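Local coordinates for Fe(2+) transporter FeoB (Legionella pneumophila, PDB 3IBY), which probably transports ferrous iron across the bacterial inner membrane in a GTP-driven uptake system, of which this chain is the cytosolic, GTP-binding part, at residues 89-94 with 113-118. Numbering follows the deposited sequence.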
ATOM      1  N   ASN A  89      -5.389  -1.166   3.307  1.00 12.21           N
ATOM      2  CA  ASN A  89      -4.179  -0.535   3.755  1.00 11.77           C
ATOM      3  C   ASN A  89      -4.474  -0.013   5.155  1.00 12.04           C
ATOM      4  O   ASN A  89      -5.282   0.900   5.352  1.00 11.73           O
ATOM      5  CB  ASN A  89      -3.830   0.558   2.757  1.00 11.60           C
ATOM      6  CG  ASN A  89      -2.648   1.384   3.164  1.00 12.35           C
ATOM      7  OD1 ASN A  89      -1.804   0.960   3.978  1.00 13.33           O
ATOM      8  ND2 ASN A  89      -2.566   2.585   2.596  1.00  8.18           N
ATOM      9  N   VAL A  90      -3.835  -0.632   6.140  1.00 12.78           N
ATOM     10  CA  VAL A  90      -3.905  -0.171   7.536  1.00 12.42           C
ATOM     11  C   VAL A  90      -2.853   0.851   7.843  1.00 12.08           C
ATOM     12  O   VAL A  90      -1.665   0.578   7.751  1.00 10.65           O
ATOM     13  CB  VAL A  90      -3.621  -1.269   8.574  1.00 12.58           C
ATOM     14  CG1 VAL A  90      -4.355  -0.921   9.873  1.00 12.20           C
ATOM     15  CG2 VAL A  90      -4.016  -2.563   8.072  1.00 13.06           C
ATOM     16  N   ILE A  91      -3.323   2.001   8.292  1.00 12.82           N
ATOM     17  CA  ILE A  91      -2.483   3.117   8.645  1.00 12.97           C
ATOM     18  C   ILE A  91      -2.582   3.359  10.112  1.00 13.07           C
ATOM     19  O   ILE A  91      -3.660   3.224  10.680  1.00 13.17           O
ATOM     20  CB  ILE A  91      -2.998   4.351   7.947  1.00 13.22           C
ATOM     21  CG1 ILE A  91      -2.752   4.202   6.465  1.00 14.00           C
ATOM     22  CG2 ILE A  91      -2.307   5.601   8.438  1.00 12.38           C
ATOM     23  CD1 ILE A  91      -3.121   5.392   5.687  1.00 14.61           C
ATOM     24  N   ASP A  92      -1.463   3.751  10.713  1.00 13.59           N
ATOM     25  CA  ASP A  92      -1.407   4.207  12.108  1.00 13.55           C
ATOM     26  C   ASP A  92      -1.568   5.724  12.115  1.00 12.90           C
ATOM     27  O   ASP A  92      -0.693   6.425  11.653  1.00 12.79           O
ATOM     28  CB  ASP A  92      -0.067   3.814  12.767  1.00 13.29           C
ATOM     29  CG  ASP A  92       0.015   4.223  14.261  1.00 14.54           C
ATOM     30  OD1 ASP A  92      -0.876   4.978  14.693  1.00 16.50           O
ATOM     31  OD2 ASP A  92       0.953   3.805  15.011  1.00 14.09           O
ATOM     32  N   ALA A  93      -2.655   6.230  12.698  1.00 13.30           N
ATOM     33  CA  ALA A  93      -2.935   7.695  12.740  1.00 13.25           C
ATOM     34  C   ALA A  93      -1.800   8.503  13.339  1.00 13.10           C
ATOM     35  O   ALA A  93      -1.596   9.667  13.022  1.00 14.56           O
ATOM     36  CB  ALA A  93      -4.220   7.970  13.475  1.00 12.60           C
ATOM     37  N   CYS A  94      -1.026   7.877  14.178  1.00 13.08           N
ATOM     38  CA  CYS A  94       0.010   8.588  14.859  1.00 14.21           C
ATOM     39  C   CYS A  94       1.266   8.755  13.998  1.00 14.14           C
ATOM     40  O   CYS A  94       2.216   9.412  14.414  1.00 15.41           O
ATOM     41  CB  CYS A  94       0.398   7.823  16.144  1.00 14.84           C
ATOM     42  SG  CYS A  94      -0.967   7.473  17.303  1.00 15.64           S
ATOM     43  N   VAL A 113      -8.165   0.020  -3.224  1.00 11.69           N
ATOM     44  CA  VAL A 113      -7.645   0.152  -1.883  1.00 11.28           C
ATOM     45  C   VAL A 113      -8.662   0.893  -1.059  1.00 12.10           C
ATOM     46  O   VAL A 113      -9.320   1.788  -1.551  1.00 12.68           O
ATOM     47  CB  VAL A 113      -6.293   0.928  -1.799  1.00 11.15           C
ATOM     48  CG1 VAL A 113      -5.740   0.935  -0.384  1.00  7.62           C
ATOM     49  CG2 VAL A 113      -5.276   0.333  -2.739  1.00  8.96           C
ATOM     50  N   VAL A 114      -8.778   0.477   0.203  1.00 12.22           N
ATOM     51  CA  VAL A 114      -9.565   1.138   1.227  1.00 11.77           C
ATOM     52  C   VAL A 114      -8.531   1.364   2.361  1.00 11.75           C
ATOM     53  O   VAL A 114      -7.704   0.484   2.613  1.00 10.64           O
ATOM     54  CB  VAL A 114     -10.714   0.214   1.695  1.00 11.66           C
ATOM     55  CG1 VAL A 114     -10.148  -1.139   2.075  1.00 12.00           C
ATOM     56  CG2 VAL A 114     -11.435   0.801   2.888  1.00 11.62           C
ATOM     57  N   VAL A 115      -8.551   2.536   3.004  1.00 11.80           N
ATOM     58  CA  VAL A 115      -7.641   2.819   4.102  1.00 11.72           C
ATOM     59  C   VAL A 115      -8.383   2.639   5.407  1.00 11.81           C
ATOM     60  O   VAL A 115      -9.514   3.115   5.556  1.00 12.47           O
ATOM     61  CB  VAL A 115      -7.078   4.207   4.016  1.00 11.74           C
ATOM     62  CG1 VAL A 115      -6.274   4.522   5.258  1.00 12.85           C
ATOM     63  CG2 VAL A 115      -6.214   4.306   2.819  1.00 11.14           C
ATOM     64  N   ALA A 116      -7.767   1.878   6.309  1.00 11.73           N
ATOM     65  CA  ALA A 116      -8.241   1.656   7.696  1.00 11.59           C
ATOM     66  C   ALA A 116      -7.347   2.503   8.573  1.00 11.95           C
ATOM     67  O   ALA A 116      -6.163   2.215   8.673  1.00 12.49           O
ATOM     68  CB  ALA A 116      -8.093   0.216   8.093  1.00 10.27           C
ATOM     69  N   LEU A 117      -7.886   3.571   9.165  1.00 12.61           N
ATOM     70  CA  LEU A 117      -7.064   4.600   9.827  1.00 12.04           C
ATOM     71  C   LEU A 117      -7.158   4.260  11.283  1.00 11.56           C
ATOM     72  O   LEU A 117      -8.127   4.572  11.945  1.00  9.31           O
ATOM     73  CB  LEU A 117      -7.634   5.973   9.524  1.00 12.70           C
ATOM     74  CG  LEU A 117      -6.790   7.252   9.428  1.00 13.94           C
ATOM     75  CD1 LEU A 117      -7.598   8.331  10.113  1.00 10.69           C
ATOM     76  CD2 LEU A 117      -5.393   7.140  10.016  1.00 14.25           C
ATOM     77  N   ASN A 118      -6.167   3.515  11.742  1.00 12.38           N
ATOM     78  CA  ASN A 118      -6.216   2.867  13.040  1.00 13.56           C
ATOM     79  C   ASN A 118      -5.630   3.797  14.126  1.00 13.86           C
ATOM     80  O   ASN A 118      -5.074   4.836  13.821  1.00 14.30           O
ATOM     81  CB  ASN A 118      -5.473   1.524  12.938  1.00 13.59           C
ATOM     82  CG  ASN A 118      -5.738   0.583  14.110  1.00 15.17           C
ATOM     83  OD1 ASN A 118      -6.684   0.774  14.898  1.00 17.47           O
ATOM     84  ND2 ASN A 118      -4.891  -0.444  14.237  1.00  9.90           N
TER
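Strands 86-92 and 113-118 of the FeoB G domain are the parallel strands of a beta-alpha-beta unit joined through helix 96-106, with Asn89 beside Val115 and Asp92 beside Asn118. Asn89 and Ile91 use both N and O toward the partner strand: Asn89 N bonds to Val114 O, Ala116 N to Asn89 O (2.8 Å), Ile91 N to Ala116 O, and Asn118 N to Ile91 O (2.7 Å). Ala93 N adds a fifth bond, to Asn118 O (3.0 Å). On the face shared by Asn89, Ile91, Val115 and Leu117, the Ile91 side chain runs obliquely to that of Val115, CD1 touching Val115 CG1 (3.3 Å), while Leu117 CD2 reaches Ile91 CG2 (3.8 Å) and Ala93 CB (3.7 Å). Opposite, Val90 CG1 lies alongside Asn118 CB. Asp92 OD1 accepts the N-H of Cys94 (2.9 Å) from above the carboxylate plane, an Asx turn. Asn118 opens the Asn-x-x-Asp (G4) motif, predicted to bind GTP and guanine-recognising in such GTPases; its ND2 donates to Cys12 O of the P-loop and OD1 accepts from Ala148 N, joining two further predicted GTP-binding loops. Helix 96-106 packs on Ile91 and bonds Asn89 ND2 through Thr103, helix 154-162 lies against Ala116, and strands 3-8 and 143-145 flank the pair.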